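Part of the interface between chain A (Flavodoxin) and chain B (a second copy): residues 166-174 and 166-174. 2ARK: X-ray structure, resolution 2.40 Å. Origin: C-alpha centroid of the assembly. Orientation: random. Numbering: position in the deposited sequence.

Chain A (166-174) AIFVDGRKE
Chain B 166-174: AIFVDGRKE

Two phenylalanines meet here almost backbone to backbone: the CA atoms of Phe A168 and Phe B168 lie only 4.4 Å apart, and no hydrogen bond crosses between the two stretches. The example illustrates how like segments from two copies of a protein can pack when each brings the same carbonyl group to the same place. The carbonyl oxygens, Phe A168 O and Phe B168 O, are 3.5 Å apart, and since both are acceptors neither can satisfy the other. What each meets instead is carbon-bound hydrogen. Phe A168 CA lies 3.5 Å from Phe B168 O with an angle of 148° at the hydrogen, and Phe B168 CA lies 3.5 Å from Phe A168 O with an angle of 147°, a reciprocal pair of CA-H...O contacts that is nearly symmetric.

The side chains follow the same logic. Both phenylalanines take chi1 m (-58° in Phe A168, -60° in Phe B168), with chi2 at 121° and 116°, and both CA-to-CB bonds run sideways to the opposing stretch. Their CB atoms, Phe A168 CB and Phe B168 CB, approach to 3.7 Å. Each ring receives the partner's carbonyl oxygen at its edge, near the ring plane, where aromatic hydrogens carry partial positive charge; Phe A168 O stands 3.3 Å from Phe B168 CD2. These two residues account for nearly half of the 310 Å² buried between the stretches, both sides summed.

Around this centre the symmetry loosens. Val A169 (-107/-39) has an off-rotamer chi1 of -14° and places CG1 4.4 Å from Phe B168 CE2, oblique to that ring, whereas Val B169 (-95/-49) adopts t (-170°) and its CA-to-CB bond points away. The lysines reach across, and Lys A173 CD comes to 3.8 Å from Val B169 O and Lys B173 CE to 4.1 Å from Val A169 O; neither amino group makes a hydrogen bond there. Lys A173 has chi angles of -59°, -144°, -100° and -155°; Lys B173 has -51°, 148°, 86° and 157°.

The backbone that presents these groups is the end of a helix that begins before residue 166 in each chain, followed by a turn. The 166-to-168 segments run roughly antiparallel, converging head-on at residue 168. Ile A167 (-74/-55) and Phe A168 (-88/-27) are helical, as are Ile B167 (-76/-46) and Phe B168 (-95/-32); both isoleucines are m,t. The break comes at glycine, with phi/psi of 90/17 at Gly A171 and 77/29 at Gly B171. At the Gly A171 angles a CB would jam against the preceding carbonyl oxygen; positive phi likewise favours glycine in chain B. Just beyond, Arg A172 N donates to Ala A166 O, and Arg B172 N to Ala B166 O, both at 2.9 Å, tying each turn back to its helix. An Asp-Arg salt bridge spans each turn, including a weak hydrogen bond, from Arg A172 NE to Asp A170 OD1 at 3.4 Å and from Arg B172 NH1 to Asp B170 OD1 at 3.3 Å.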

# COMPACT_ATOMS: atom_id res chain seq x y z
N ALA A 166 -5.87 17.54 -20.99
CA ALA A 166 -6.12 17.94 -22.38
C ALA A 166 -6.90 16.89 -23.16
O ALA A 166 -7.74 17.23 -24.01
CB ALA A 166 -4.79 18.21 -23.08
N ILE A 167 -6.58 15.62 -22.91
CA ILE A 167 -7.23 14.49 -23.59
C ILE A 167 -8.64 14.29 -23.08
O ILE A 167 -9.60 14.32 -23.85
CB ILE A 167 -6.39 13.19 -23.46
CG1 ILE A 167 -5.14 13.29 -24.34
CG2 ILE A 167 -7.19 11.95 -23.86
CD1 ILE A 167 -4.10 12.22 -24.03
N PHE A 168 -8.75 14.12 -21.77
CA PHE A 168 -9.98 13.69 -21.12
C PHE A 168 -10.95 14.79 -20.73
O PHE A 168 -12.14 14.51 -20.66
CB PHE A 168 -9.64 12.82 -19.90
CG PHE A 168 -8.83 11.61 -20.26
CD1 PHE A 168 -7.57 11.41 -19.70
CD2 PHE A 168 -9.31 10.69 -21.21
CE1 PHE A 168 -6.81 10.29 -20.04
CE2 PHE A 168 -8.56 9.58 -21.57
CZ PHE A 168 -7.30 9.38 -20.99
N VAL A 169 -10.49 16.01 -20.47
CA VAL A 169 -11.48 17.07 -20.21
C VAL A 169 -11.63 18.06 -21.34
O VAL A 169 -12.75 18.48 -21.64
CB VAL A 169 -11.39 17.74 -18.78
CG1 VAL A 169 -10.52 16.93 -17.80
CG2 VAL A 169 -10.96 19.17 -18.85
N ASP A 170 -10.52 18.43 -21.98
CA ASP A 170 -10.58 19.31 -23.14
C ASP A 170 -10.99 18.53 -24.39
O ASP A 170 -11.59 19.08 -25.31
CB ASP A 170 -9.25 20.01 -23.40
CG ASP A 170 -9.37 21.07 -24.50
OD1 ASP A 170 -8.69 20.94 -25.56
OD2 ASP A 170 -10.17 22.02 -24.31
N GLY A 171 -10.65 17.25 -24.43
CA GLY A 171 -11.09 16.40 -25.50
C GLY A 171 -10.19 16.31 -26.71
O GLY A 171 -10.66 15.86 -27.74
N ARG A 172 -8.92 16.72 -26.59
CA ARG A 172 -7.89 16.42 -27.62
C ARG A 172 -7.63 14.91 -27.80
O ARG A 172 -6.56 14.40 -27.46
CB ARG A 172 -6.57 17.18 -27.35
CG ARG A 172 -6.71 18.73 -27.33
CD ARG A 172 -5.36 19.45 -27.22
NE ARG A 172 -5.34 20.37 -26.07
CZ ARG A 172 -4.26 21.00 -25.59
NH1 ARG A 172 -4.37 21.80 -24.53
NH2 ARG A 172 -3.06 20.82 -26.15
N LYS A 173 -8.61 14.21 -28.36
CA LYS A 173 -8.58 12.75 -28.57
C LYS A 173 -7.35 12.29 -29.33
O LYS A 173 -6.93 11.14 -29.17
CB LYS A 173 -9.84 12.28 -29.31
CG LYS A 173 -11.16 12.60 -28.60
CD LYS A 173 -12.21 11.50 -28.77
CE LYS A 173 -13.25 11.84 -29.85
NZ LYS A 173 -14.54 11.12 -29.60
N GLU A 174 -6.80 13.19 -30.14
CA GLU A 174 -5.67 12.91 -31.04
C GLU A 174 -4.33 12.76 -30.29
O GLU A 174 -3.42 12.07 -30.76
CB GLU A 174 -5.56 14.00 -32.11
CG GLU A 174 -5.19 15.43 -31.54
CD GLU A 174 -6.37 16.41 -31.39
OE1 GLU A 174 -6.13 17.56 -30.93
OE2 GLU A 174 -7.53 16.06 -31.74
N ALA B 166 -17.67 7.43 -20.49
CA ALA B 166 -18.60 8.33 -21.18
C ALA B 166 -18.17 9.78 -21.09
O ALA B 166 -18.26 10.52 -22.07
CB ALA B 166 -20.02 8.16 -20.63
N ILE B 167 -17.73 10.21 -19.90
CA ILE B 167 -17.40 11.61 -19.69
C ILE B 167 -16.07 11.96 -20.31
O ILE B 167 -15.98 12.96 -21.04
CB ILE B 167 -17.40 11.99 -18.21
CG1 ILE B 167 -18.83 11.87 -17.67
CG2 ILE B 167 -16.89 13.42 -17.99
CD1 ILE B 167 -18.91 11.74 -16.19
N PHE B 168 -15.07 11.11 -20.09
CA PHE B 168 -13.67 11.39 -20.44
C PHE B 168 -13.20 10.87 -21.78
O PHE B 168 -12.34 11.49 -22.39
CB PHE B 168 -12.72 10.88 -19.34
CG PHE B 168 -12.96 11.51 -18.01
CD1 PHE B 168 -13.38 10.74 -16.94
CD2 PHE B 168 -12.84 12.90 -17.84
CE1 PHE B 168 -13.62 11.32 -15.69
CE2 PHE B 168 -13.09 13.50 -16.62
CZ PHE B 168 -13.48 12.69 -15.53
N VAL B 169 -13.75 9.74 -22.24
CA VAL B 169 -13.41 9.21 -23.55
C VAL B 169 -14.43 9.66 -24.60
O VAL B 169 -14.04 10.16 -25.67
CB VAL B 169 -13.27 7.67 -23.56
CG1 VAL B 169 -12.69 7.21 -24.88
CG2 VAL B 169 -12.37 7.21 -22.43
N ASP B 170 -15.72 9.49 -24.29
CA ASP B 170 -16.82 9.79 -25.23
C ASP B 170 -17.24 11.25 -25.23
O ASP B 170 -18.05 11.65 -26.03
CB ASP B 170 -18.04 8.94 -24.91
CG ASP B 170 -18.96 8.74 -26.11
OD1 ASP B 170 -20.18 8.54 -25.92
OD2 ASP B 170 -18.45 8.78 -27.26
N GLY B 171 -16.71 12.04 -24.31
CA GLY B 171 -16.91 13.48 -24.32
C GLY B 171 -18.26 13.95 -23.82
O GLY B 171 -18.73 14.99 -24.25
N ARG B 172 -18.88 13.21 -22.91
CA ARG B 172 -20.19 13.59 -22.37
C ARG B 172 -20.13 14.35 -21.04
O ARG B 172 -20.40 13.81 -19.97
CB ARG B 172 -21.13 12.39 -22.31
CG ARG B 172 -21.84 12.21 -23.64
CD ARG B 172 -22.01 10.76 -23.97
NE ARG B 172 -23.05 10.14 -23.15
CZ ARG B 172 -23.08 8.84 -22.85
NH1 ARG B 172 -22.13 8.01 -23.31
NH2 ARG B 172 -24.06 8.39 -22.09
N LYS B 173 -19.79 15.62 -21.15
CA LYS B 173 -19.45 16.49 -20.03
C LYS B 173 -20.63 16.83 -19.11
O LYS B 173 -20.45 17.10 -17.93
CB LYS B 173 -18.80 17.76 -20.58
CG LYS B 173 -17.63 17.43 -21.55
CD LYS B 173 -17.46 18.47 -22.67
CE LYS B 173 -16.59 19.64 -22.24
NZ LYS B 173 -15.93 20.40 -23.36
N GLU B 174 -21.85 16.79 -19.64
CA GLU B 174 -23.04 17.02 -18.84
C GLU B 174 -23.26 15.96 -17.76
O GLU B 174 -23.97 16.22 -16.79
CB GLU B 174 -24.30 17.09 -19.70
CG GLU B 174 -24.06 17.26 -21.20
CD GLU B 174 -23.63 15.96 -21.89
OE1 GLU B 174 -24.39 14.95 -21.84
OE2 GLU B 174 -22.51 15.97 -22.47